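Local structure of alanine dehydrogenase (Archaeoglobus fulgidus, 1OMO) at residues T193-A204 with P221-I230; V207-I216 with R279-S290. The protein catalyses the reversible NAD(+)-dependent oxidative deamination of L-alanine to pyruvate and works as a homodimer of two-domain subunits. All blocks are in the same frame, centred on the assembly; numbering follows the deposited sequence.

Both contacts belong to the NAD-binding Rossmann domain and meet along neighbouring strands of its parallel sheet, with centres about 15 Å apart. Thr193, at the start of interaction 1, lies beside strand 212-215 of interaction 2: Thr193 N is 2.9 Å from Asn214 O and Thr193 O is 3.0 Å from Ile216 N, both probable hydrogen bonds. Further back, Ile230 CD1 packs on Val207 CG2 at 3.8 Å. The two contacts reach different parts of the dinucleotide. Segments 193-204 and 221-230 line the adenine and the nicotinamide ribose and supply a sodium ligand, whereas Ile216 and Ser290, just past the C-terminal ends of strands 212-215 and 285-289, lie by the nicotinamide carboxamide.

Interaction 1: T193-A204 with P221-I230; sequences TTTPSRKPVVKA and PGKQELDVEI. With NA (sodium ion), chain C; NAD (nicotinamide-adenine-dinucleotide), chain D.
Glu225 pushes its extended side chain between Thr193 and Thr195, and its two carboxylate oxygens do different work. OE2 takes two bonds from Thr195, one from the backbone N at 2.6 Å and one from OG1 at 2.8 Å, both arriving from the same face of the carboxylate; the hydroxyl comes on the anti side, while the N-H meets the oxygen from above the plane. OE1 binds the sodium ion at 2.4 Å and takes a weak bond from Thr193 OG1; both oxygens are engaged, which limits the rotation of the carboxylate. Glu249 OE1 also binds the ion, and Ala218 belongs to the same site. In Thr195 the hydroxyl sits between backbone N and carbonyl carbon (chi1 79°), which turns OG1 to Glu225 and sends CG2 to the adenine of NAD. This loop follows strand 190-193 of the Rossmann fold, and Lys223 serves the same cofactor: its straight chain runs out to the nicotinamide ribose, where NZ bonds O3D at 3.0 Å and also pairs with Asp219. Val201 sends CG2 to the adenine amino group while its backbone N bonds Glu225 O at 2.8 Å, and a single beta bridge pairs the backbones of Val202 and Leu226. Asp227, the helix N-cap, divides its carboxylate: OD1 accepts from Glu229 N, OD2 from Ala204 N at 3.0 Å. Ile230 lays CG1 against Ala204 and meets Val202 at about a right angle; Ile230 CD1 is 3.8 Å from Val202 CG1.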
loop_
_atom_site.group_PDB
_atom_site.type_symbol
_atom_site.label_atom_id
_atom_site.label_comp_id
_atom_site.label_asym_id
_atom_site.label_seq_id
_atom_site.Cartn_x
_atom_site.Cartn_y
_atom_site.Cartn_z
ATOM N N THR A 193 21.446 -19.680 2.020
ATOM C CA THR A 193 21.826 -18.976 0.788
ATOM C C THR A 193 21.251 -17.565 0.859
ATOM O O THR A 193 20.073 -17.368 1.013
ATOM C CB THR A 193 21.345 -19.708 -0.463
ATOM O OG1 THR A 193 19.931 -19.663 -0.516
ATOM C CG2 THR A 193 21.828 -21.195 -0.441
ATOM N N THR A 194 22.100 -16.568 0.705
ATOM C CA THR A 194 21.674 -15.206 0.902
ATOM C C THR A 194 22.077 -14.244 -0.231
ATOM O O THR A 194 22.174 -13.024 -0.040
ATOM C CB THR A 194 22.263 -14.817 2.281
ATOM O OG1 THR A 194 21.293 -14.131 3.066
ATOM C CG2 THR A 194 23.466 -14.049 2.153
ATOM N N THR A 195 22.286 -14.795 -1.428
ATOM C CA THR A 195 22.720 -13.980 -2.558
ATOM C C THR A 195 21.575 -13.478 -3.425
ATOM O O THR A 195 20.469 -13.994 -3.362
ATOM C CB THR A 195 23.686 -14.766 -3.486
ATOM O OG1 THR A 195 22.932 -15.645 -4.327
ATOM C CG2 THR A 195 24.664 -15.616 -2.666
ATOM N N PRO A 196 21.830 -12.432 -4.218
ATOM C CA PRO A 196 20.795 -11.889 -5.104
ATOM C C PRO A 196 21.023 -12.450 -6.504
ATOM O O PRO A 196 20.577 -11.889 -7.480
ATOM C CB PRO A 196 21.048 -10.387 -5.067
ATOM C CG PRO A 196 22.577 -10.331 -4.961
ATOM C CD PRO A 196 22.885 -11.435 -3.951
ATOM N N SER A 197 21.735 -13.556 -6.600
ATOM C CA SER A 197 22.005 -14.138 -7.915
ATOM C C SER A 197 20.755 -14.448 -8.733
ATOM O O SER A 197 19.659 -14.593 -8.186
ATOM C CB SER A 197 22.803 -15.421 -7.756
ATOM O OG SER A 197 22.902 -16.085 -8.995
ATOM N N ARG A 198 20.924 -14.550 -10.047
ATOM C CA ARG A 198 19.822 -14.891 -10.942
ATOM C C ARG A 198 20.102 -16.232 -11.643
ATOM O O ARG A 198 19.363 -16.638 -12.520
ATOM C CB ARG A 198 19.583 -13.768 -11.969
ATOM C CG ARG A 198 19.421 -12.375 -11.301
ATOM C CD ARG A 198 18.926 -11.291 -12.269
ATOM N NE ARG A 198 17.519 -11.487 -12.608
ATOM C CZ ARG A 198 16.517 -10.863 -12.002
ATOM N NH1 ARG A 198 15.272 -11.120 -12.363
ATOM N NH2 ARG A 198 16.767 -9.952 -11.061
ATOM N N LYS A 199 21.186 -16.899 -11.250
ATOM C CA LYS A 199 21.557 -18.219 -11.765
ATOM C C LYS A 199 22.022 -19.046 -10.577
ATOM O O LYS A 199 22.491 -18.506 -9.575
ATOM C CB LYS A 199 22.676 -18.150 -12.803
ATOM C CG LYS A 199 23.978 -17.580 -12.297
ATOM C CD LYS A 199 25.048 -17.657 -13.398
ATOM C CE LYS A 199 26.392 -17.126 -12.927
ATOM N NZ LYS A 199 27.493 -18.131 -13.174
ATOM N N PRO A 200 21.905 -20.369 -10.678
ATOM C CA PRO A 200 22.315 -21.256 -9.581
ATOM C C PRO A 200 23.697 -20.998 -9.012
ATOM O O PRO A 200 24.673 -20.859 -9.744
ATOM C CB PRO A 200 22.194 -22.652 -10.195
ATOM C CG PRO A 200 21.045 -22.471 -11.189
ATOM C CD PRO A 200 21.389 -21.140 -11.827
ATOM N N VAL A 201 23.762 -20.911 -7.692
ATOM C CA VAL A 201 25.024 -20.715 -6.999
ATOM C C VAL A 201 25.387 -21.982 -6.200
ATOM O O VAL A 201 26.492 -22.124 -5.693
ATOM C CB VAL A 201 24.942 -19.519 -6.043
ATOM C CG1 VAL A 201 26.028 -19.645 -5.010
ATOM C CG2 VAL A 201 25.089 -18.195 -6.829
ATOM N N VAL A 202 24.438 -22.895 -6.076
ATOM C CA VAL A 202 24.672 -24.127 -5.340
ATOM C C VAL A 202 24.315 -25.290 -6.249
ATOM O O VAL A 202 23.220 -25.327 -6.816
ATOM C CB VAL A 202 23.802 -24.201 -4.037
ATOM C CG1 VAL A 202 23.935 -25.581 -3.370
ATOM C CG2 VAL A 202 24.245 -23.133 -3.084
ATOM N N LYS A 203 25.236 -26.232 -6.384
ATOM C CA LYS A 203 24.997 -27.404 -7.228
ATOM C C LYS A 203 24.341 -28.527 -6.455
ATOM O O LYS A 203 24.643 -28.728 -5.290
ATOM C CB LYS A 203 26.318 -27.895 -7.837
ATOM C CG LYS A 203 26.776 -27.043 -9.000
ATOM C CD LYS A 203 28.144 -27.450 -9.600
ATOM C CE LYS A 203 28.354 -26.671 -10.916
ATOM N NZ LYS A 203 29.743 -26.642 -11.491
ATOM N N ALA A 204 23.447 -29.265 -7.097
ATOM C CA ALA A 204 22.783 -30.376 -6.417
ATOM C C ALA A 204 23.776 -31.385 -5.848
ATOM O O ALA A 204 23.684 -31.770 -4.692
ATOM C CB ALA A 204 21.794 -31.086 -7.355
ATOM N N PRO A 221 10.957 -11.746 -9.343
ATOM C CA PRO A 221 10.910 -12.593 -10.540
ATOM C C PRO A 221 12.283 -12.856 -11.152
ATOM O O PRO A 221 13.084 -11.936 -11.304
ATOM C CB PRO A 221 10.014 -11.792 -11.481
ATOM C CG PRO A 221 9.007 -11.201 -10.505
ATOM C CD PRO A 221 9.864 -10.751 -9.337
ATOM N N GLY A 222 12.558 -14.116 -11.506
ATOM C CA GLY A 222 13.842 -14.437 -12.117
ATOM C C GLY A 222 15.001 -14.644 -11.156
ATOM O O GLY A 222 16.044 -15.175 -11.560
ATOM N N LYS A 223 14.871 -14.195 -9.907
ATOM C CA LYS A 223 15.937 -14.449 -8.938
ATOM C C LYS A 223 15.881 -15.961 -8.715
ATOM O O LYS A 223 14.793 -16.558 -8.772
ATOM C CB LYS A 223 15.705 -13.715 -7.610
ATOM C CG LYS A 223 16.201 -12.257 -7.572
ATOM C CD LYS A 223 16.032 -11.707 -6.122
ATOM C CE LYS A 223 16.522 -10.274 -5.958
ATOM N NZ LYS A 223 16.328 -9.734 -4.584
ATOM N N GLN A 224 17.051 -16.563 -8.482
ATOM C CA GLN A 224 17.167 -18.006 -8.274
ATOM C C GLN A 224 18.566 -18.393 -7.781
ATOM O O GLN A 224 19.552 -18.072 -8.448
ATOM C CB GLN A 224 16.902 -18.708 -9.593
ATOM C CG GLN A 224 17.273 -20.195 -9.615
ATOM C CD GLN A 224 17.310 -20.743 -11.042
ATOM O OE1 GLN A 224 18.104 -20.290 -11.872
ATOM N NE2 GLN A 224 16.450 -21.694 -11.334
ATOM N N GLU A 225 18.674 -19.084 -6.644
ATOM C CA GLU A 225 20.001 -19.469 -6.131
ATOM C C GLU A 225 20.327 -20.961 -6.156
ATOM O O GLU A 225 21.507 -21.355 -6.022
ATOM C CB GLU A 225 20.192 -19.022 -4.685
ATOM C CG GLU A 225 19.908 -17.584 -4.401
ATOM C CD GLU A 225 20.112 -17.278 -2.922
ATOM O OE1 GLU A 225 19.161 -17.430 -2.128
ATOM O OE2 GLU A 225 21.235 -16.910 -2.546
ATOM N N LEU A 226 19.301 -21.788 -6.324
ATOM C CA LEU A 226 19.498 -23.221 -6.274
ATOM C C LEU A 226 19.315 -23.968 -7.557
ATOM O O LEU A 226 18.396 -23.687 -8.320
ATOM C CB LEU A 226 18.552 -23.830 -5.231
ATOM C CG LEU A 226 19.048 -24.041 -3.789
ATOM C CD1 LEU A 226 19.853 -22.876 -3.307
ATOM C CD2 LEU A 226 17.869 -24.304 -2.881
ATOM N N ASP A 227 20.230 -24.917 -7.765
ATOM C CA ASP A 227 20.208 -25.847 -8.886
ATOM C C ASP A 227 18.796 -26.362 -8.757
ATOM O O ASP A 227 18.409 -26.784 -7.688
ATOM C CB ASP A 227 21.179 -27.031 -8.614
ATOM C CG ASP A 227 21.267 -28.046 -9.783
ATOM O OD1 ASP A 227 20.343 -28.127 -10.614
ATOM O OD2 ASP A 227 22.270 -28.788 -9.861
ATOM N N VAL A 228 18.027 -26.343 -9.829
ATOM C CA VAL A 228 16.666 -26.836 -9.755
ATOM C C VAL A 228 16.607 -28.312 -9.325
ATOM O O VAL A 228 15.621 -28.746 -8.726
ATOM C CB VAL A 228 15.960 -26.621 -11.096
ATOM C CG1 VAL A 228 14.648 -27.304 -11.103
ATOM C CG2 VAL A 228 15.718 -25.128 -11.310
ATOM N N GLU A 229 17.656 -29.094 -9.596
ATOM C CA GLU A 229 17.634 -30.511 -9.205
ATOM C C GLU A 229 17.544 -30.673 -7.681
ATOM O O GLU A 229 17.159 -31.734 -7.191
ATOM C CB GLU A 229 18.888 -31.249 -9.717
ATOM C CG GLU A 229 18.953 -31.490 -11.246
ATOM C CD GLU A 229 17.884 -32.464 -11.767
ATOM O OE1 GLU A 229 17.611 -33.469 -11.086
ATOM O OE2 GLU A 229 17.333 -32.244 -12.870
ATOM N N ILE A 230 17.937 -29.642 -6.933
ATOM C CA ILE A 230 17.846 -29.697 -5.474
ATOM C C ILE A 230 16.363 -29.609 -5.130
ATOM O O ILE A 230 15.886 -30.319 -4.260
ATOM C CB ILE A 230 18.573 -28.486 -4.795
ATOM C CG1 ILE A 230 20.057 -28.501 -5.144
ATOM C CG2 ILE A 230 18.407 -28.523 -3.293
ATOM C CD1 ILE A 230 20.825 -27.245 -4.675
HETATM NA NA NA C . 16.867 -18.005 -2.639
HETATM P PA NAD D . 24.083 -7.572 0.407
HETATM O O1A NAD D . 24.378 -6.980 -0.921
HETATM O O2A NAD D . 24.662 -6.904 1.662
HETATM O O5B NAD D . 24.382 -9.183 0.621
HETATM C C5B NAD D . 24.520 -10.123 -0.526
HETATM C C4B NAD D . 25.951 -10.717 -0.445
HETATM O O4B NAD D . 25.974 -11.678 -1.590
HETATM C C3B NAD D . 27.176 -9.741 -0.780
HETATM O O3B NAD D . 28.177 -9.753 0.313
HETATM C C2B NAD D . 27.747 -10.232 -2.133
HETATM O O2B NAD D . 29.075 -10.004 -2.436
HETATM C C1B NAD D . 27.285 -11.722 -2.103
HETATM N N9A NAD D . 27.096 -12.296 -3.403
HETATM C C8A NAD D . 26.563 -11.789 -4.571
HETATM N N7A NAD D . 26.548 -12.657 -5.561
HETATM C C5A NAD D . 27.071 -13.790 -5.112
HETATM C C6A NAD D . 27.296 -15.088 -5.749
HETATM N N6A NAD D . 26.995 -15.303 -7.004
HETATM N N1A NAD D . 27.863 -16.046 -4.927
HETATM C C2A NAD D . 28.193 -15.839 -3.631
HETATM N N3A NAD D . 28.000 -14.602 -2.976
HETATM C C4A NAD D . 27.419 -13.614 -3.755
HETATM O O3 NAD D . 22.487 -7.869 0.776
HETATM P PN NAD D . 21.648 -8.454 2.132
HETATM O O1N NAD D . 22.671 -8.978 3.106
HETATM O O2N NAD D . 20.597 -7.436 2.528
HETATM O O5D NAD D . 20.915 -9.767 1.371
HETATM C C5D NAD D . 20.368 -9.303 -0.029
HETATM C C4D NAD D . 19.528 -10.348 -0.686
HETATM O O4D NAD D . 18.415 -10.722 0.303
HETATM C C3D NAD D . 18.764 -9.886 -1.967
HETATM O O3D NAD D . 18.446 -10.987 -2.839
HETATM C C2D NAD D . 17.529 -9.241 -1.330
HETATM O O2D NAD D . 16.573 -8.797 -2.236
HETATM C C1D NAD D . 17.100 -10.391 -0.301
HETATM N N1N NAD D . 16.295 -10.058 0.926
HETATM C C2N NAD D . 15.136 -10.936 1.081
HETATM C C3N NAD D . 14.454 -10.781 2.342
HETATM C C7N NAD D . 13.145 -11.763 2.501
HETATM O O7N NAD D . 12.231 -11.412 3.301
HETATM N N7N NAD D . 13.117 -12.924 1.771
HETATM C C4N NAD D . 14.808 -9.903 3.395
HETATM C C5N NAD D . 15.983 -9.097 3.103
HETATM C C6N NAD D . 16.706 -9.179 1.902
#

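Interaction 2: V207-I216 with R279-S290. With NAD (nicotinamide-adenine-dinucleotide), chain D.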
loop_
_atom_site.group_PDB
_atom_site.type_symbol
_atom_site.label_atom_id
_atom_site.label_comp_id
_atom_site.label_asym_id
_atom_site.label_seq_id
_atom_site.Cartn_x
_atom_site.Cartn_y
_atom_site.Cartn_z
ATOM N N VAL A 207 24.975 -30.920 -2.376
ATOM C CA VAL A 207 24.107 -31.015 -1.201
ATOM C C VAL A 207 23.933 -32.426 -0.689
ATOM O O VAL A 207 23.480 -33.312 -1.418
ATOM C CB VAL A 207 22.700 -30.420 -1.460
ATOM C CG1 VAL A 207 21.862 -30.475 -0.161
ATOM C CG2 VAL A 207 22.818 -28.974 -1.947
ATOM N N GLU A 208 24.307 -32.611 0.575
ATOM C CA GLU A 208 24.202 -33.912 1.220
ATOM C C GLU A 208 22.818 -34.133 1.813
ATOM O O GLU A 208 22.076 -33.178 2.071
ATOM C CB GLU A 208 25.247 -34.040 2.341
ATOM C CG GLU A 208 26.653 -33.525 1.953
ATOM C CD GLU A 208 27.796 -34.456 2.377
ATOM O OE1 GLU A 208 28.926 -33.958 2.522
ATOM O OE2 GLU A 208 27.586 -35.676 2.554
ATOM N N GLU A 209 22.494 -35.408 2.009
ATOM C CA GLU A 209 21.255 -35.825 2.610
ATOM C C GLU A 209 21.179 -35.152 3.985
ATOM O O GLU A 209 22.212 -34.829 4.575
ATOM C CB GLU A 209 21.256 -37.348 2.808
ATOM C CG GLU A 209 21.363 -38.160 1.542
ATOM C CD GLU A 209 21.099 -39.654 1.768
ATOM O OE1 GLU A 209 20.998 -40.384 0.766
ATOM O OE2 GLU A 209 20.989 -40.098 2.931
ATOM N N GLY A 210 19.953 -34.940 4.480
ATOM C CA GLY A 210 19.746 -34.335 5.789
ATOM C C GLY A 210 19.986 -32.839 5.893
ATOM O O GLY A 210 19.847 -32.247 6.977
ATOM N N THR A 211 20.358 -32.214 4.790
ATOM C CA THR A 211 20.606 -30.783 4.844
ATOM C C THR A 211 19.314 -29.966 4.869
ATOM O O THR A 211 18.338 -30.284 4.178
ATOM C CB THR A 211 21.414 -30.297 3.621
ATOM O OG1 THR A 211 22.601 -31.089 3.475
ATOM C CG2 THR A 211 21.792 -28.814 3.796
ATOM N N HIS A 212 19.311 -28.927 5.700
ATOM C CA HIS A 212 18.189 -28.017 5.709
ATOM C C HIS A 212 18.692 -26.726 5.074
ATOM O O HIS A 212 19.667 -26.161 5.535
ATOM C CB HIS A 212 17.703 -27.662 7.096
ATOM C CG HIS A 212 16.796 -26.494 7.068
ATOM N ND1 HIS A 212 15.582 -26.525 6.409
ATOM C CD2 HIS A 212 17.007 -25.200 7.406
ATOM C CE1 HIS A 212 15.092 -25.304 6.338
ATOM N NE2 HIS A 212 15.941 -24.480 6.935
ATOM N N ILE A 213 18.014 -26.245 4.040
ATOM C CA ILE A 213 18.443 -25.032 3.371
ATOM C C ILE A 213 17.514 -23.843 3.623
ATOM O O ILE A 213 16.302 -23.905 3.371
ATOM C CB ILE A 213 18.522 -25.231 1.843
ATOM C CG1 ILE A 213 19.381 -26.436 1.502
ATOM C CG2 ILE A 213 19.135 -23.980 1.166
ATOM C CD1 ILE A 213 19.357 -26.757 0.015
ATOM N N ASN A 214 18.074 -22.774 4.158
ATOM C CA ASN A 214 17.279 -21.582 4.323
ATOM C C ASN A 214 17.583 -20.847 3.019
ATOM O O ASN A 214 18.697 -20.338 2.849
ATOM C CB ASN A 214 17.755 -20.763 5.518
ATOM C CG ASN A 214 16.950 -21.029 6.771
ATOM O OD1 ASN A 214 15.976 -21.778 6.762
ATOM N ND2 ASN A 214 17.360 -20.418 7.854
ATOM N N ALA A 215 16.644 -20.862 2.071
ATOM C CA ALA A 215 16.853 -20.173 0.784
ATOM C C ALA A 215 16.254 -18.775 0.941
ATOM O O ALA A 215 15.033 -18.602 0.804
ATOM C CB ALA A 215 16.160 -20.941 -0.330
ATOM N N ILE A 216 17.116 -17.791 1.235
ATOM C CA ILE A 216 16.691 -16.407 1.515
ATOM C C ILE A 216 16.860 -15.346 0.415
ATOM O O ILE A 216 16.060 -14.410 0.318
ATOM C CB ILE A 216 17.455 -15.800 2.791
ATOM C CG1 ILE A 216 17.520 -16.799 3.956
ATOM C CG2 ILE A 216 16.688 -14.557 3.340
ATOM C CD1 ILE A 216 16.149 -17.136 4.531
ATOM N N ARG A 279 9.879 -31.754 9.063
ATOM C CA ARG A 279 10.842 -32.770 8.686
ATOM C C ARG A 279 10.312 -34.108 9.218
ATOM O O ARG A 279 9.855 -34.173 10.365
ATOM C CB ARG A 279 12.178 -32.433 9.332
ATOM C CG ARG A 279 13.265 -33.457 9.148
ATOM C CD ARG A 279 14.632 -32.842 9.425
ATOM N NE ARG A 279 15.590 -33.493 8.551
ATOM C CZ ARG A 279 16.104 -32.967 7.448
ATOM N NH1 ARG A 279 16.943 -33.693 6.733
ATOM N NH2 ARG A 279 15.835 -31.721 7.080
ATOM N N GLU A 280 10.338 -35.156 8.395
ATOM C CA GLU A 280 9.879 -36.463 8.857
ATOM C C GLU A 280 10.965 -37.547 8.889
ATOM O O GLU A 280 10.794 -38.563 9.541
ATOM C CB GLU A 280 8.691 -36.952 8.019
ATOM C CG GLU A 280 7.950 -38.175 8.640
ATOM C CD GLU A 280 7.142 -37.850 9.922
ATOM O OE1 GLU A 280 7.213 -38.670 10.873
ATOM O OE2 GLU A 280 6.429 -36.804 9.972
ATOM N N SER A 281 12.075 -37.348 8.189
ATOM C CA SER A 281 13.159 -38.331 8.203
ATOM C C SER A 281 14.479 -37.609 8.285
ATOM O O SER A 281 14.542 -36.414 8.071
ATOM C CB SER A 281 13.168 -39.203 6.945
ATOM O OG SER A 281 13.891 -38.577 5.901
ATOM N N ASP A 282 15.540 -38.347 8.576
ATOM C CA ASP A 282 16.845 -37.753 8.675
ATOM C C ASP A 282 17.506 -37.585 7.328
ATOM O O ASP A 282 18.364 -36.742 7.160
ATOM C CB ASP A 282 17.736 -38.619 9.553
ATOM C CG ASP A 282 17.357 -38.539 11.000
ATOM O OD1 ASP A 282 16.996 -37.421 11.422
ATOM O OD2 ASP A 282 17.434 -39.571 11.714
ATOM N N GLU A 283 17.108 -38.408 6.377
ATOM C CA GLU A 283 17.688 -38.401 5.045
ATOM C C GLU A 283 17.253 -37.230 4.178
ATOM O O GLU A 283 18.054 -36.649 3.453
ATOM C CB GLU A 283 17.344 -39.721 4.341
ATOM C CG GLU A 283 17.966 -40.953 5.025
ATOM C CD GLU A 283 17.358 -41.276 6.415
ATOM O OE1 GLU A 283 18.134 -41.566 7.373
ATOM O OE2 GLU A 283 16.104 -41.251 6.538
ATOM N N GLU A 284 15.985 -36.860 4.276
ATOM C CA GLU A 284 15.473 -35.794 3.430
ATOM C C GLU A 284 16.174 -34.455 3.448
ATOM O O GLU A 284 16.820 -34.045 4.426
ATOM C CB GLU A 284 13.972 -35.589 3.676
ATOM C CG GLU A 284 13.559 -35.166 5.068
ATOM C CD GLU A 284 12.042 -35.049 5.180
ATOM O OE1 GLU A 284 11.503 -34.899 6.295
ATOM O OE2 GLU A 284 11.383 -35.104 4.126
ATOM N N ILE A 285 16.070 -33.784 2.313
ATOM C CA ILE A 285 16.631 -32.452 2.180
ATOM C C ILE A 285 15.456 -31.513 2.351
ATOM O O ILE A 285 14.480 -31.644 1.627
ATOM C CB ILE A 285 17.224 -32.207 0.775
ATOM C CG1 ILE A 285 18.461 -33.095 0.608
ATOM C CG2 ILE A 285 17.516 -30.673 0.604
ATOM C CD1 ILE A 285 19.180 -32.993 -0.760
ATOM N N THR A 286 15.527 -30.595 3.313
ATOM C CA THR A 286 14.428 -29.644 3.501
ATOM C C THR A 286 14.830 -28.261 3.014
ATOM O O THR A 286 16.018 -27.901 3.027
ATOM C CB THR A 286 13.952 -29.561 5.007
ATOM O OG1 THR A 286 15.087 -29.381 5.870
ATOM C CG2 THR A 286 13.167 -30.813 5.406
ATOM N N ILE A 287 13.829 -27.509 2.556
ATOM C CA ILE A 287 14.043 -26.163 2.085
ATOM C C ILE A 287 12.985 -25.197 2.605
ATOM O O ILE A 287 11.805 -25.464 2.534
ATOM C CB ILE A 287 14.007 -26.032 0.528
ATOM C CG1 ILE A 287 15.203 -26.706 -0.138
ATOM C CG2 ILE A 287 14.057 -24.521 0.164
ATOM C CD1 ILE A 287 15.098 -26.740 -1.685
ATOM N N PHE A 288 13.442 -24.071 3.143
ATOM C CA PHE A 288 12.540 -23.021 3.555
ATOM C C PHE A 288 12.757 -21.881 2.516
ATOM O O PHE A 288 13.819 -21.266 2.464
ATOM C CB PHE A 288 12.860 -22.495 4.961
ATOM C CG PHE A 288 12.113 -21.220 5.307
ATOM C CD1 PHE A 288 12.791 -20.079 5.716
ATOM C CD2 PHE A 288 10.726 -21.174 5.236
ATOM C CE1 PHE A 288 12.096 -18.911 6.052
ATOM C CE2 PHE A 288 10.031 -20.024 5.570
ATOM C CZ PHE A 288 10.710 -18.883 5.984
ATOM N N ASP A 289 11.739 -21.644 1.696
ATOM C CA ASP A 289 11.715 -20.604 0.677
ATOM C C ASP A 289 11.124 -19.329 1.308
ATOM O O ASP A 289 9.906 -19.201 1.472
ATOM C CB ASP A 289 10.835 -21.042 -0.489
ATOM C CG ASP A 289 11.117 -20.261 -1.742
ATOM O OD1 ASP A 289 10.621 -20.659 -2.804
ATOM O OD2 ASP A 289 11.845 -19.246 -1.678
ATOM N N SER A 290 12.001 -18.391 1.638
ATOM C CA SER A 290 11.602 -17.166 2.279
ATOM C C SER A 290 11.430 -15.981 1.323
ATOM O O SER A 290 12.291 -15.700 0.491
ATOM C CB SER A 290 12.629 -16.869 3.372
ATOM O OG SER A 290 12.467 -15.618 3.972
HETATM P PA NAD D . 24.083 -7.572 0.407
HETATM O O1A NAD D . 24.378 -6.980 -0.921
HETATM O O2A NAD D . 24.662 -6.904 1.662
HETATM O O5B NAD D . 24.382 -9.183 0.621
HETATM C C5B NAD D . 24.520 -10.123 -0.526
HETATM C C4B NAD D . 25.951 -10.717 -0.445
HETATM O O4B NAD D . 25.974 -11.678 -1.590
HETATM C C3B NAD D . 27.176 -9.741 -0.780
HETATM O O3B NAD D . 28.177 -9.753 0.313
HETATM C C2B NAD D . 27.747 -10.232 -2.133
HETATM O O2B NAD D . 29.075 -10.004 -2.436
HETATM C C1B NAD D . 27.285 -11.722 -2.103
HETATM N N9A NAD D . 27.096 -12.296 -3.403
HETATM C C8A NAD D . 26.563 -11.789 -4.571
HETATM N N7A NAD D . 26.548 -12.657 -5.561
HETATM C C5A NAD D . 27.071 -13.790 -5.112
HETATM C C6A NAD D . 27.296 -15.088 -5.749
HETATM N N6A NAD D . 26.995 -15.303 -7.004
HETATM N N1A NAD D . 27.863 -16.046 -4.927
HETATM C C2A NAD D . 28.193 -15.839 -3.631
HETATM N N3A NAD D . 28.000 -14.602 -2.976
HETATM C C4A NAD D . 27.419 -13.614 -3.755
HETATM O O3 NAD D . 22.487 -7.869 0.776
HETATM P PN NAD D . 21.648 -8.454 2.132
HETATM O O1N NAD D . 22.671 -8.978 3.106
HETATM O O2N NAD D . 20.597 -7.436 2.528
HETATM O O5D NAD D . 20.915 -9.767 1.371
HETATM C C5D NAD D . 20.368 -9.303 -0.029
HETATM C C4D NAD D . 19.528 -10.348 -0.686
HETATM O O4D NAD D . 18.415 -10.722 0.303
HETATM C C3D NAD D . 18.764 -9.886 -1.967
HETATM O O3D NAD D . 18.446 -10.987 -2.839
HETATM C C2D NAD D . 17.529 -9.241 -1.330
HETATM O O2D NAD D . 16.573 -8.797 -2.236
HETATM C C1D NAD D . 17.100 -10.391 -0.301
HETATM N N1N NAD D . 16.295 -10.058 0.926
HETATM C C2N NAD D . 15.136 -10.936 1.081
HETATM C C3N NAD D . 14.454 -10.781 2.342
HETATM C C7N NAD D . 13.145 -11.763 2.501
HETATM O O7N NAD D . 12.231 -11.412 3.301
HETATM N N7N NAD D . 13.117 -12.924 1.771
HETATM C C4N NAD D . 14.808 -9.903 3.395
HETATM C C5N NAD D . 15.983 -9.097 3.103
HETATM C C6N NAD D . 16.706 -9.179 1.902
HETATM O O HOH W 1 13.864 -17.316 -1.274
#
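His212 holds its ring anti to the backbone N (chi1 166°), while Thr286 places OG1 between its own N and carbonyl carbon (chi1 50°); the two side chains cross at about a right angle, and His212 ND1 and Thr286 OG1 share a hydrogen bond of 2.9 Å at the ring edge. Across the ring, NE2 donates to Asn214 OD1 at 2.7 Å, close to the ring plane but from above the amide plane. Bonds from both nitrogens thus fix the imidazole's rotation. Phe288 points the same way as His212, side by side with it, Phe288 CB 3.8 Å from His212 CE1, and Asn214 OD1 lies at the edge of the phenyl ring. Helix 102-120 covers this face. On the other face Ile213 and Ile287 run alongside each other, Ile213 CB 4.1 Å from Ile287 CG1, with Ile287 CG2 touching Ala215 CB; Ile230 closes over both isoleucines. Between the faces, the backbones exchange bonds in parallel register, from Thr286 N to Thr211 O through to Ser290 N to Ala215 O. A water lies between Ala215 O, 2.7 Å away, and Asp289 OD2, whose carboxylate also accepts from the backbone N of Glu249 and Ile250. At the far end Ile216 CD1 rests on Ser290 CB, and Ser290 O comes within 3.2 Å of N7N of NAD. Binding the dinucleotide at the C-terminal edge of a parallel sheet is characteristic of the Rossmann fold, and here these two strands deliver Ile216 and Ser290 to the nicotinamide end.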